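Uncharacterized protein (Staphylococcus aureus subsp. aureus Mu50, PDB 4QPV) is of unknown function but belongs to the DUF1672 family and has an unusual fold with a kinked-helix-beta-beta-beta repeat. Local coordinates at residues D61-K66 / G123-G128; V81-D86 / F92-P97; N160-T165 / G169-Y174; I180-D185 / R189-L194. One frame throughout, in Å; residues are numbered along the deposited sequence.

Contact 1: residues D61-K66 / G123-G128; sequences DNFGLK and GTVLSG
Phe63, in the last turn of helix 48-63, faces Val125 of helix 116-133 with their CA atoms 8.1 Å apart, and just past it the positive phi of Gly64, an angle glycine accepts readily, turns the chain so that Leu65 also looks at Val125. That valine meets both hydrophobic residues, CG2 serving the Phe63 ring and CG1 mainly Leu65. CG2 sits squarely over the Phe63 ring, 3.8 Å from the centroid and 1° off the normal, so that it is equally far from all six ring carbons. This is a CH-pi contact of almost ideal centring. The other methyl, CG1, stands anti to the backbone N (chi1 166°) and meets Leu65 CD1 tip to tip at 3.8 Å, while also brushing the rim of the ring at Phe63 CD1. A beta-branched residue suits the place because its two methyls diverge directly from CB and can serve two neighbours at once. On the opposite face of the Phe63 ring lies Asn62 CB, offset toward the rim, while Tyr187 meets the same ring edge-to-face. Leu65 and Val125 both also touch Phe92 of strand 90-98. The polar end of Asn62 turns to other company, its OD1 accepting from Ser111 N. Everything that meets between 61-66 and 123-128 is buried hydrocarbon, which implies a join held by dispersion and the exclusion of water, with shape complementarity in place of directional bonds.

Contact 2: residues V81-D86 / F92-P97; sequences VFVHCD and FNASIP
Cys85 and Phe92 pair through two backbone bonds, the shorter from Cys85 N to Phe92 O at 2.7 Å, and through their side chains as well. Phe92 CG lies between the backbone N and the carbonyl carbon (chi1 63°), which brings the ring back across the neighbouring strand until one face rests against Cys85 CB, 3.5 Å from the ring centroid. Cys85 SG adds an oblique sulfur-aromatic contact at 4.3 Å from that centroid. A small, polarisable residue fits well beneath so large a ring. Further along, Val83 N reaches Ala94 O at 2.8 Å and Ala94 N answers to Val83 O; Val81 and Ile96 form the third reciprocal pair. Between these hydrogen-bonded pairs come the non-hydrogen-bonded ones, Phe82 with Ser95 and His84 with Asn93, whose side chains occupy the other side of the sheet. There Ser95 CB lies over the centre of one face of the Phe82 ring, 3.8 Å from its centroid and nearly on the normal. Ser95 OG is held by Glu80 and Asn167.

In the next shell, helix 48-63 covers the face of Val81, Val83, Ala94 and Ile96, with Phe59 against Val83 and Ala94, and helix 116-133 brings Leu121 and Thr124 to Ala94. Strand 67-75 pairs with the far edge of strand 78-87. The whole is a twisted antiparallel beta hairpin, its strands at 153°, forming two-thirds of a three-stranded meander consistent with the beta-beta-beta part of this family's repeat.

Contact 3: residues N160-T165 / G169-Y174; sequences NAIMKT and GFRNEY
Helix 159-165 and the loop that carries the chain on to strand 175-178 close on each other through one buried side chain, Ile162, which the helix presents to Arg171, Asn172 and Glu173. The isoleucine divides its work between two branches. With chi1 at 66°, CG1 is flanked by both backbone branches, and CD1 is carried out to the loop, where it presses against backbone, 3.4 Å from Asn172 C and 3.7 Å from Glu173 N. The CG2 branch instead crosses the aliphatic part of Arg171, with Ile162 CG2 3.9 Å from Arg171 CD. Arginine fits this position because its methylenes can cover a hydrophobic neighbour while its charged end lies elsewhere: the chain bends at chi3 (-64°), and NH2 bonds to Ser168 OG.

The backbone touched by Ile162 CD1 is shaped by an Asx turn. Asn172 OD1 accepts from Tyr174 N at 3.0 Å, and also from Tyr175 N, so one side-chain oxygen gathers two backbone N-H groups where the loop turns into the strand. Asparagine is well suited to this, having a short side chain that places its carbonyl close to the following peptides. On the helix side, Ala161 O is gripped twice by Thr165, from opposite faces of the carbonyl plane: once by the backbone N at 2.9 Å, once by OG1 at 2.6 Å. Beyond these segments, Tyr157 touches Ile162 and its backbone bonds to that of Glu173, while a backbone hydrogen bond links Gly169 to Asn93 of strand 90-98.

Contact 4: residues I180-D185 / R189-L194; sequences IPYTLD and RYFQPL
Asp185 and Arg189 are joined by a backbone hydrogen bond, Arg189 N to Asp185 O at 3.0 Å, the i to i+4 link of an alpha helix. The same carbonyl oxygen is touched by Arg189 CB at 3.5 Å. Beyond CB the arginine runs extended to NE, leading its guanidinium away from 180-185; both residues are exposed, which suits their charge.

The aromatic contact is of another kind. Tyr182, just before helix 184-190, meets Phe191, just after it, with Tyr182 CD2 3.8 Å from Phe191 CE2. Their planes are only 28° apart, but the rings have slid past one another until the centroids stand 5.8 Å apart; little of one ring lies above the other, and contact is made by Tyr182 CD2 and CE2 with Phe191 CE2 and CZ. Both rings also touch Leu126 of helix 116-133 and Leu213, and Phe191 packs on Met206 of helix 199-212. Flat aromatic rings suit the place because each offers a broad hydrocarbon surface to the other and to these two leucines.

Polar capping marks the start of helix 184-190. Thr183 is the N-cap, its short side chain placing OG1 within reach of a backbone N of the first turn, while the longer Glu186 side chain reaches back so that OE1 accepts from Thr183 N, an exchange consistent with a capping box. In the turn that follows the helix, Leu194 N makes a backbone bond to Phe191 O at 2.9 Å, and Gln192 OE1 accepts from Lys188 NZ, one turn earlier.

How the contacts relate
From the N terminus, helix 48-63 leads into the three-stranded sheet, and the hairpin of contact 2 is completed before helix 116-133 returns to close the longer loop of contact 1; the short closure therefore lies within the long one. Contacts 3 and 4 follow in series, each closing a few residues, and no two contacts cross. Contact 1 is the meeting point, because helix 116-133 lies between the three-stranded sheet of contact 2 and the region of helix 184-190 in contact 4. The same helix reaches contact 3, where Ser127 OG probably bonds to Phe170 N. Contacts 3 and 4 do not touch, their centres about 24 Å apart.

Contact 1: residues D61-K66 / G123-G128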
loop_
_atom_site.group_PDB
_atom_site.type_symbol
_atom_site.label_atom_id
_atom_site.label_comp_id
_atom_site.label_asym_id
_atom_site.label_seq_id
_atom_site.Cartn_x
_atom_site.Cartn_y
_atom_site.Cartn_z
ATOM N N ASP A 61 -0.019 1.614 19.890
ATOM C CA ASP A 61 0.943 1.026 20.827
ATOM C C ASP A 61 2.325 0.771 20.198
ATOM O O ASP A 61 3.348 1.075 20.816
ATOM C CB ASP A 61 0.405 -0.301 21.382
ATOM C CG ASP A 61 -0.761 -0.164 22.350
ATOM O OD1 ASP A 61 -0.992 0.964 22.856
ATOM O OD2 ASP A 61 -1.451 -1.170 22.585
ATOM N N ASN A 62 2.351 0.227 18.986
ATOM C CA ASN A 62 3.607 -0.175 18.356
ATOM C C ASN A 62 4.259 0.869 17.460
ATOM O O ASN A 62 5.486 0.902 17.410
ATOM C CB ASN A 62 3.419 -1.490 17.571
ATOM C CG ASN A 62 3.148 -2.641 18.518
ATOM O OD1 ASN A 62 3.997 -3.004 19.339
ATOM N ND2 ASN A 62 1.909 -3.120 18.556
ATOM N N PHE A 63 3.488 1.704 16.767
ATOM C CA PHE A 63 4.084 2.675 15.851
ATOM C C PHE A 63 3.874 4.140 16.257
ATOM O O PHE A 63 4.508 5.027 15.667
ATOM C CB PHE A 63 3.569 2.441 14.417
ATOM C CG PHE A 63 3.825 1.025 13.954
ATOM C CD1 PHE A 63 5.109 0.605 13.617
ATOM C CD2 PHE A 63 2.796 0.088 13.922
ATOM C CE1 PHE A 63 5.351 -0.713 13.215
ATOM C CE2 PHE A 63 3.044 -1.237 13.540
ATOM C CZ PHE A 63 4.322 -1.629 13.201
ATOM N N GLY A 64 3.030 4.388 17.263
ATOM C CA GLY A 64 2.753 5.746 17.731
ATOM C C GLY A 64 1.955 6.533 16.710
ATOM O O GLY A 64 2.051 7.762 16.646
ATOM N N LEU A 65 1.181 5.816 15.879
ATOM C CA LEU A 65 0.372 6.423 14.827
ATOM C C LEU A 65 -1.116 6.176 15.007
ATOM O O LEU A 65 -1.532 5.088 15.428
ATOM C CB LEU A 65 0.799 5.882 13.459
ATOM C CG LEU A 65 2.199 6.331 12.994
ATOM C CD1 LEU A 65 2.713 5.420 11.884
ATOM C CD2 LEU A 65 2.195 7.804 12.547
ATOM N N LYS A 66 -1.913 7.183 14.646
ATOM C CA LYS A 66 -3.368 7.120 14.669
ATOM C C LYS A 66 -3.850 6.569 13.320
ATOM O O LYS A 66 -3.581 7.155 12.271
ATOM C CB LYS A 66 -3.963 8.516 14.959
ATOM C CG LYS A 66 -5.449 8.495 15.331
ATOM C CD LYS A 66 -6.130 9.869 15.198
ATOM C CE LYS A 66 -5.754 10.854 16.285
ATOM N NZ LYS A 66 -6.290 12.217 16.014
ATOM N N GLY A 123 8.226 -2.138 7.500
ATOM C CA GLY A 123 8.470 -1.667 6.132
ATOM C C GLY A 123 7.229 -1.071 5.491
ATOM O O GLY A 123 7.304 -0.052 4.804
ATOM N N THR A 124 6.060 -1.672 5.765
ATOM C CA THR A 124 4.761 -1.199 5.277
ATOM C C THR A 124 4.458 0.195 5.882
ATOM O O THR A 124 4.042 1.101 5.171
ATOM C CB THR A 124 3.702 -2.259 5.610
ATOM O OG1 THR A 124 3.910 -3.361 4.728
ATOM C CG2 THR A 124 2.292 -1.748 5.465
ATOM N N VAL A 125 4.680 0.358 7.186
ATOM C CA VAL A 125 4.456 1.630 7.857
ATOM C C VAL A 125 5.454 2.661 7.320
ATOM O O VAL A 125 5.065 3.786 7.031
ATOM C CB VAL A 125 4.577 1.432 9.379
ATOM C CG1 VAL A 125 4.694 2.764 10.117
ATOM C CG2 VAL A 125 3.399 0.605 9.903
ATOM N N LEU A 126 6.722 2.254 7.134
ATOM C CA LEU A 126 7.785 3.137 6.647
ATOM C C LEU A 126 7.528 3.638 5.209
ATOM O O LEU A 126 8.026 4.703 4.857
ATOM C CB LEU A 126 9.166 2.503 6.786
ATOM C CG LEU A 126 9.657 2.396 8.242
ATOM C CD1 LEU A 126 11.026 1.770 8.295
ATOM C CD2 LEU A 126 9.621 3.744 8.959
ATOM N N SER A 127 6.717 2.921 4.404
ATOM C CA SER A 127 6.312 3.396 3.077
ATOM C C SER A 127 5.583 4.745 3.242
ATOM O O SER A 127 5.726 5.646 2.417
ATOM C CB SER A 127 5.423 2.360 2.391
ATOM O OG SER A 127 4.797 2.877 1.228
ATOM N N GLY A 128 4.828 4.867 4.346
ATOM C CA GLY A 128 4.086 6.079 4.685
ATOM C C GLY A 128 5.030 7.230 5.027
ATOM O O GLY A 128 4.746 8.390 4.731
#

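Contact 2: residues V81-D86 / F92-P97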
loop_
_atom_site.group_PDB
_atom_site.type_symbol
_atom_site.label_atom_id
_atom_site.label_comp_id
_atom_site.label_asym_id
_atom_site.label_seq_id
_atom_site.Cartn_x
_atom_site.Cartn_y
_atom_site.Cartn_z
ATOM N N VAL A 81 -7.472 -7.109 10.381
ATOM C CA VAL A 81 -7.943 -5.720 10.311
ATOM C C VAL A 81 -7.089 -4.950 9.329
ATOM O O VAL A 81 -5.874 -4.880 9.518
ATOM C CB VAL A 81 -7.934 -4.983 11.683
ATOM C CG1 VAL A 81 -8.693 -3.657 11.608
ATOM C CG2 VAL A 81 -8.472 -5.851 12.797
ATOM N N PHE A 82 -7.721 -4.347 8.326
ATOM C CA PHE A 82 -7.067 -3.485 7.341
ATOM C C PHE A 82 -7.235 -2.084 7.906
ATOM O O PHE A 82 -8.314 -1.778 8.430
ATOM C CB PHE A 82 -7.733 -3.642 5.972
ATOM C CG PHE A 82 -7.360 -4.928 5.281
ATOM C CD1 PHE A 82 -7.876 -6.153 5.719
ATOM C CD2 PHE A 82 -6.496 -4.924 4.192
ATOM C CE1 PHE A 82 -7.507 -7.346 5.094
ATOM C CE2 PHE A 82 -6.128 -6.122 3.567
ATOM C CZ PHE A 82 -6.639 -7.318 4.017
ATOM N N VAL A 83 -6.179 -1.269 7.858
ATOM C CA VAL A 83 -6.208 0.082 8.403
ATOM C C VAL A 83 -5.664 1.089 7.377
ATOM O O VAL A 83 -4.853 0.734 6.528
ATOM C CB VAL A 83 -5.440 0.210 9.757
ATOM C CG1 VAL A 83 -6.005 -0.725 10.839
ATOM C CG2 VAL A 83 -3.922 0.001 9.579
ATOM N N HIS A 84 -6.107 2.339 7.489
ATOM C CA HIS A 84 -5.584 3.449 6.714
ATOM C C HIS A 84 -5.035 4.466 7.694
ATOM O O HIS A 84 -5.670 4.781 8.709
ATOM C CB HIS A 84 -6.632 4.086 5.772
ATOM C CG HIS A 84 -6.085 5.239 4.967
ATOM N ND1 HIS A 84 -5.190 5.035 3.930
ATOM C CD2 HIS A 84 -6.316 6.573 5.087
ATOM C CE1 HIS A 84 -4.921 6.239 3.437
ATOM N NE2 HIS A 84 -5.577 7.194 4.091
ATOM N N CYS A 85 -3.843 4.952 7.404
ATOM C CA CYS A 85 -3.177 5.966 8.197
ATOM C C CYS A 85 -3.023 7.221 7.361
ATOM O O CYS A 85 -2.638 7.141 6.194
ATOM C CB CYS A 85 -1.816 5.468 8.674
ATOM S SG CYS A 85 -0.927 6.648 9.734
ATOM N N ASP A 86 -3.338 8.377 7.966
ATOM C CA ASP A 86 -3.107 9.705 7.388
ATOM C C ASP A 86 -2.891 10.596 8.603
ATOM O O ASP A 86 -3.794 11.302 9.046
ATOM C CB ASP A 86 -4.225 10.170 6.431
ATOM C CG ASP A 86 -3.894 11.462 5.672
ATOM O OD1 ASP A 86 -2.929 12.156 6.063
ATOM O OD2 ASP A 86 -4.580 11.752 4.661
ATOM N N PHE A 92 -0.496 5.513 4.663
ATOM C CA PHE A 92 -0.347 4.116 4.231
ATOM C C PHE A 92 -1.592 3.328 4.575
ATOM O O PHE A 92 -2.433 3.780 5.361
ATOM C CB PHE A 92 0.895 3.426 4.890
ATOM C CG PHE A 92 0.848 3.299 6.409
ATOM C CD1 PHE A 92 0.155 2.254 7.020
ATOM C CD2 PHE A 92 1.438 4.263 7.222
ATOM C CE1 PHE A 92 0.071 2.168 8.422
ATOM C CE2 PHE A 92 1.405 4.149 8.622
ATOM C CZ PHE A 92 0.723 3.100 9.213
ATOM N N ASN A 93 -1.666 2.146 3.967
ATOM C CA ASN A 93 -2.650 1.113 4.276
ATOM C C ASN A 93 -1.880 -0.108 4.705
ATOM O O ASN A 93 -0.816 -0.396 4.146
ATOM C CB ASN A 93 -3.580 0.816 3.118
ATOM C CG ASN A 93 -4.658 1.853 2.994
ATOM O OD1 ASN A 93 -4.389 3.027 2.712
ATOM N ND2 ASN A 93 -5.890 1.457 3.258
ATOM N N ALA A 94 -2.376 -0.793 5.729
ATOM C CA ALA A 94 -1.703 -1.972 6.261
ATOM C C ALA A 94 -2.734 -2.895 6.839
ATOM O O ALA A 94 -3.907 -2.522 6.913
ATOM C CB ALA A 94 -0.713 -1.535 7.352
ATOM N N SER A 95 -2.320 -4.101 7.243
ATOM C CA SER A 95 -3.233 -5.027 7.914
ATOM C C SER A 95 -2.498 -5.794 8.980
ATOM O O SER A 95 -1.269 -5.976 8.910
ATOM C CB SER A 95 -3.927 -5.968 6.928
ATOM O OG SER A 95 -3.063 -7.013 6.513
ATOM N N ILE A 96 -3.259 -6.250 9.979
ATOM C CA ILE A 96 -2.714 -7.009 11.091
ATOM C C ILE A 96 -3.618 -8.213 11.371
ATOM O O ILE A 96 -4.829 -8.009 11.513
ATOM C CB ILE A 96 -2.506 -6.114 12.359
ATOM C CG1 ILE A 96 -1.868 -6.887 13.533
ATOM C CG2 ILE A 96 -3.779 -5.371 12.802
ATOM C CD1 ILE A 96 -0.389 -7.229 13.371
ATOM N N PRO A 97 -3.078 -9.447 11.487
ATOM C CA PRO A 97 -3.957 -10.569 11.855
ATOM C C PRO A 97 -4.102 -10.647 13.369
ATOM O O PRO A 97 -3.196 -10.233 14.110
ATOM C CB PRO A 97 -3.217 -11.778 11.284
ATOM C CG PRO A 97 -1.766 -11.407 11.391
ATOM C CD PRO A 97 -1.671 -9.903 11.332
#

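Contact 3: residues N160-T165 / G169-Y174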
loop_
_atom_site.group_PDB
_atom_site.type_symbol
_atom_site.label_atom_id
_atom_site.label_comp_id
_atom_site.label_asym_id
_atom_site.label_seq_id
_atom_site.Cartn_x
_atom_site.Cartn_y
_atom_site.Cartn_z
ATOM N N ASN A 160 -12.364 2.526 -3.253
ATOM C CA ASN A 160 -12.889 1.540 -2.299
ATOM C C ASN A 160 -12.084 0.256 -2.318
ATOM O O ASN A 160 -11.805 -0.305 -1.258
ATOM C CB ASN A 160 -14.346 1.218 -2.565
ATOM C CG ASN A 160 -15.301 2.181 -1.935
ATOM O OD1 ASN A 160 -16.130 2.781 -2.609
ATOM N ND2 ASN A 160 -15.206 2.344 -0.629
ATOM N N ALA A 161 -11.680 -0.192 -3.528
ATOM C CA ALA A 161 -10.893 -1.420 -3.643
ATOM C C ALA A 161 -9.566 -1.283 -2.885
ATOM O O ALA A 161 -9.208 -2.195 -2.142
ATOM C CB ALA A 161 -10.631 -1.747 -5.116
ATOM N N ILE A 162 -8.849 -0.151 -3.042
ATOM C CA ILE A 162 -7.547 -0.030 -2.360
ATOM C C ILE A 162 -7.731 0.106 -0.826
ATOM O O ILE A 162 -6.928 -0.444 -0.067
ATOM C CB ILE A 162 -6.650 1.105 -2.936
ATOM C CG1 ILE A 162 -7.231 2.492 -2.689
ATOM C CG2 ILE A 162 -6.301 0.884 -4.450
ATOM C CD1 ILE A 162 -6.307 3.645 -3.032
HETATM N N MSE A 163 -8.787 0.807 -0.395
HETATM C CA MSE A 163 -9.031 1.009 1.041
HETATM C C MSE A 163 -9.412 -0.298 1.735
HETATM O O MSE A 163 -8.902 -0.574 2.831
HETATM C CB MSE A 163 -10.116 2.073 1.271
HETATM C CG MSE A 163 -9.627 3.491 0.994
HETATM SE SE MSE A 163 -8.064 4.037 2.074
HETATM C CE MSE A 163 -7.023 4.638 0.623
ATOM N N LYS A 164 -10.230 -1.122 1.102
ATOM C CA LYS A 164 -10.692 -2.366 1.720
ATOM C C LYS A 164 -9.862 -3.614 1.467
ATOM O O LYS A 164 -10.038 -4.592 2.213
ATOM C CB LYS A 164 -12.123 -2.625 1.243
ATOM C CG LYS A 164 -13.084 -1.562 1.763
ATOM C CD LYS A 164 -14.510 -1.773 1.342
ATOM C CE LYS A 164 -15.346 -0.598 1.815
ATOM N NZ LYS A 164 -16.752 -0.993 2.098
ATOM N N THR A 165 -9.024 -3.643 0.398
ATOM C CA THR A 165 -8.389 -4.919 0.047
ATOM C C THR A 165 -6.866 -4.912 -0.019
ATOM O O THR A 165 -6.278 -5.976 -0.241
ATOM C CB THR A 165 -8.947 -5.430 -1.306
ATOM O OG1 THR A 165 -8.394 -4.699 -2.414
ATOM C CG2 THR A 165 -10.481 -5.422 -1.374
ATOM N N GLY A 169 1.333 -0.712 2.078
ATOM C CA GLY A 169 1.904 0.566 2.486
ATOM C C GLY A 169 1.198 1.693 1.768
ATOM O O GLY A 169 -0.009 1.590 1.490
ATOM N N PHE A 170 1.933 2.775 1.440
ATOM C CA PHE A 170 1.325 3.892 0.708
ATOM C C PHE A 170 0.815 3.402 -0.638
ATOM O O PHE A 170 1.547 2.736 -1.377
ATOM C CB PHE A 170 2.295 5.098 0.497
ATOM C CG PHE A 170 1.592 6.169 -0.322
ATOM C CD1 PHE A 170 0.701 7.054 0.276
ATOM C CD2 PHE A 170 1.739 6.217 -1.709
ATOM C CE1 PHE A 170 -0.033 7.966 -0.493
ATOM C CE2 PHE A 170 1.024 7.146 -2.470
ATOM C CZ PHE A 170 0.144 8.015 -1.854
ATOM N N ARG A 171 -0.434 3.752 -0.957
ATOM C CA ARG A 171 -1.050 3.336 -2.201
ATOM C C ARG A 171 -2.214 4.218 -2.551
ATOM O O ARG A 171 -3.019 4.569 -1.685
ATOM C CB ARG A 171 -1.546 1.861 -2.054
ATOM C CG ARG A 171 -2.246 1.295 -3.295
ATOM C CD ARG A 171 -2.747 -0.135 -3.069
ATOM N NE ARG A 171 -1.670 -1.108 -2.829
ATOM C CZ ARG A 171 -1.147 -1.890 -3.772
ATOM N NH1 ARG A 171 -1.550 -1.783 -5.034
ATOM N NH2 ARG A 171 -0.205 -2.773 -3.465
ATOM N N ASN A 172 -2.342 4.539 -3.853
ATOM C CA ASN A 172 -3.520 5.225 -4.356
ATOM C C ASN A 172 -4.061 4.371 -5.520
ATOM O O ASN A 172 -3.633 3.217 -5.710
ATOM C CB ASN A 172 -3.257 6.708 -4.708
ATOM C CG ASN A 172 -2.186 6.908 -5.744
ATOM O OD1 ASN A 172 -2.018 6.103 -6.664
ATOM N ND2 ASN A 172 -1.421 7.984 -5.595
ATOM N N GLU A 173 -5.025 4.899 -6.261
ATOM C CA GLU A 173 -5.647 4.179 -7.376
ATOM C C GLU A 173 -4.626 3.714 -8.420
ATOM O O GLU A 173 -4.817 2.670 -9.040
ATOM C CB GLU A 173 -6.676 5.083 -8.081
ATOM C CG GLU A 173 -7.866 5.494 -7.229
ATOM C CD GLU A 173 -8.587 6.712 -7.771
ATOM O OE1 GLU A 173 -8.020 7.825 -7.689
ATOM O OE2 GLU A 173 -9.716 6.557 -8.288
ATOM N N TYR A 174 -3.550 4.505 -8.619
ATOM C CA TYR A 174 -2.584 4.305 -9.691
ATOM C C TYR A 174 -1.256 3.658 -9.353
ATOM O O TYR A 174 -0.644 3.112 -10.269
ATOM C CB TYR A 174 -2.312 5.680 -10.350
ATOM C CG TYR A 174 -3.591 6.309 -10.848
ATOM C CD1 TYR A 174 -4.194 5.869 -12.026
ATOM C CD2 TYR A 174 -4.257 7.278 -10.094
ATOM C CE1 TYR A 174 -5.427 6.373 -12.441
ATOM C CE2 TYR A 174 -5.497 7.781 -10.497
ATOM C CZ TYR A 174 -6.065 7.342 -11.685
ATOM O OH TYR A 174 -7.290 7.809 -12.091
#

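Contact 4: residues I180-D185 / R189-L194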
loop_
_atom_site.group_PDB
_atom_site.type_symbol
_atom_site.label_atom_id
_atom_site.label_comp_id
_atom_site.label_asym_id
_atom_site.label_seq_id
_atom_site.Cartn_x
_atom_site.Cartn_y
_atom_site.Cartn_z
ATOM N N ILE A 180 12.155 0.007 2.694
ATOM C CA ILE A 180 13.012 -1.021 3.262
ATOM C C ILE A 180 12.508 -1.380 4.674
ATOM O O ILE A 180 12.293 -0.476 5.492
ATOM C CB ILE A 180 14.493 -0.547 3.256
ATOM C CG1 ILE A 180 15.059 -0.386 1.809
ATOM C CG2 ILE A 180 15.422 -1.404 4.157
ATOM C CD1 ILE A 180 15.011 -1.631 0.881
ATOM N N PRO A 181 12.353 -2.695 4.974
ATOM C CA PRO A 181 11.921 -3.092 6.318
ATOM C C PRO A 181 13.028 -2.990 7.373
ATOM O O PRO A 181 14.213 -3.042 7.052
ATOM C CB PRO A 181 11.499 -4.551 6.124
ATOM C CG PRO A 181 12.355 -5.047 5.018
ATOM C CD PRO A 181 12.543 -3.874 4.099
ATOM N N TYR A 182 12.631 -2.835 8.637
ATOM C CA TYR A 182 13.532 -2.816 9.793
ATOM C C TYR A 182 12.795 -3.454 10.940
ATOM O O TYR A 182 11.599 -3.730 10.818
ATOM C CB TYR A 182 14.002 -1.387 10.160
ATOM C CG TYR A 182 14.857 -0.723 9.105
ATOM C CD1 TYR A 182 16.182 -1.106 8.910
ATOM C CD2 TYR A 182 14.328 0.251 8.261
ATOM C CE1 TYR A 182 16.964 -0.524 7.913
ATOM C CE2 TYR A 182 15.104 0.850 7.270
ATOM C CZ TYR A 182 16.423 0.462 7.104
ATOM O OH TYR A 182 17.193 1.047 6.126
ATOM N N THR A 183 13.473 -3.699 12.047
ATOM C CA THR A 183 12.791 -4.270 13.211
ATOM C C THR A 183 11.985 -3.177 13.934
ATOM O O THR A 183 12.192 -1.986 13.690
ATOM C CB THR A 183 13.826 -4.900 14.155
ATOM O OG1 THR A 183 14.665 -3.856 14.642
ATOM C CG2 THR A 183 14.653 -5.990 13.477
ATOM N N LEU A 184 11.111 -3.579 14.860
ATOM C CA LEU A 184 10.352 -2.621 15.640
ATOM C C LEU A 184 11.308 -1.800 16.538
ATOM O O LEU A 184 11.072 -0.605 16.719
ATOM C CB LEU A 184 9.263 -3.333 16.460
ATOM C CG LEU A 184 8.231 -2.430 17.140
ATOM C CD1 LEU A 184 7.484 -1.576 16.124
ATOM C CD2 LEU A 184 7.261 -3.250 17.967
ATOM N N ASP A 185 12.413 -2.416 17.045
ATOM C CA ASP A 185 13.398 -1.679 17.846
ATOM C C ASP A 185 14.028 -0.585 16.997
ATOM O O ASP A 185 14.138 0.551 17.458
ATOM C CB ASP A 185 14.483 -2.607 18.429
ATOM C CG ASP A 185 14.050 -3.398 19.651
ATOM O OD1 ASP A 185 12.992 -3.068 20.233
ATOM O OD2 ASP A 185 14.779 -4.337 20.038
ATOM N N ARG A 189 13.759 3.498 17.554
ATOM C CA ARG A 189 14.981 4.288 17.678
ATOM C C ARG A 189 15.151 5.342 16.565
ATOM O O ARG A 189 15.543 6.469 16.862
ATOM C CB ARG A 189 16.201 3.349 17.693
ATOM C CG ARG A 189 17.546 4.051 17.855
ATOM C CD ARG A 189 18.690 3.067 17.834
ATOM N NE ARG A 189 19.982 3.753 17.841
ATOM C CZ ARG A 189 21.153 3.140 17.720
ATOM N NH1 ARG A 189 21.209 1.821 17.570
ATOM N NH2 ARG A 189 22.279 3.841 17.731
ATOM N N TYR A 190 14.899 4.978 15.305
ATOM C CA TYR A 190 15.193 5.882 14.198
ATOM C C TYR A 190 13.999 6.598 13.561
ATOM O O TYR A 190 14.197 7.672 12.979
ATOM C CB TYR A 190 15.925 5.107 13.095
ATOM C CG TYR A 190 17.287 4.580 13.501
ATOM C CD1 TYR A 190 18.399 5.419 13.538
ATOM C CD2 TYR A 190 17.475 3.234 13.797
ATOM C CE1 TYR A 190 19.653 4.939 13.912
ATOM C CE2 TYR A 190 18.730 2.740 14.158
ATOM C CZ TYR A 190 19.817 3.597 14.210
ATOM O OH TYR A 190 21.058 3.110 14.553
ATOM N N PHE A 191 12.784 6.018 13.615
ATOM C CA PHE A 191 11.689 6.626 12.862
ATOM C C PHE A 191 10.535 7.202 13.698
ATOM O O PHE A 191 10.059 8.285 13.369
ATOM C CB PHE A 191 11.157 5.614 11.847
ATOM C CG PHE A 191 12.212 5.196 10.847
ATOM C CD1 PHE A 191 12.506 5.993 9.741
ATOM C CD2 PHE A 191 12.899 3.995 10.996
ATOM C CE1 PHE A 191 13.482 5.604 8.813
ATOM C CE2 PHE A 191 13.870 3.605 10.063
ATOM C CZ PHE A 191 14.159 4.416 8.979
ATOM N N GLN A 192 10.074 6.514 14.750
ATOM C CA GLN A 192 8.977 7.060 15.565
ATOM C C GLN A 192 9.279 8.508 16.063
ATOM O O GLN A 192 8.370 9.345 15.951
ATOM C CB GLN A 192 8.637 6.150 16.754
ATOM C CG GLN A 192 7.278 6.487 17.363
ATOM C CD GLN A 192 6.745 5.430 18.292
ATOM O OE1 GLN A 192 6.824 4.226 18.022
ATOM N NE2 GLN A 192 6.091 5.863 19.366
ATOM N N PRO A 193 10.523 8.868 16.529
ATOM C CA PRO A 193 10.755 10.256 16.978
ATOM C C PRO A 193 10.587 11.320 15.883
ATOM O O PRO A 193 10.501 12.498 16.216
ATOM C CB PRO A 193 12.208 10.238 17.480
ATOM C CG PRO A 193 12.499 8.817 17.782
ATOM C CD PRO A 193 11.732 8.043 16.751
ATOM N N LEU A 194 10.528 10.924 14.596
ATOM C CA LEU A 194 10.406 11.881 13.498
ATOM C C LEU A 194 8.968 12.333 13.223
ATOM O O LEU A 194 8.792 13.369 12.576
ATOM C CB LEU A 194 10.993 11.303 12.189
ATOM C CG LEU A 194 12.454 10.866 12.186
ATOM C CD1 LEU A 194 12.846 10.313 10.821
ATOM C CD2 LEU A 194 13.389 12.002 12.605
#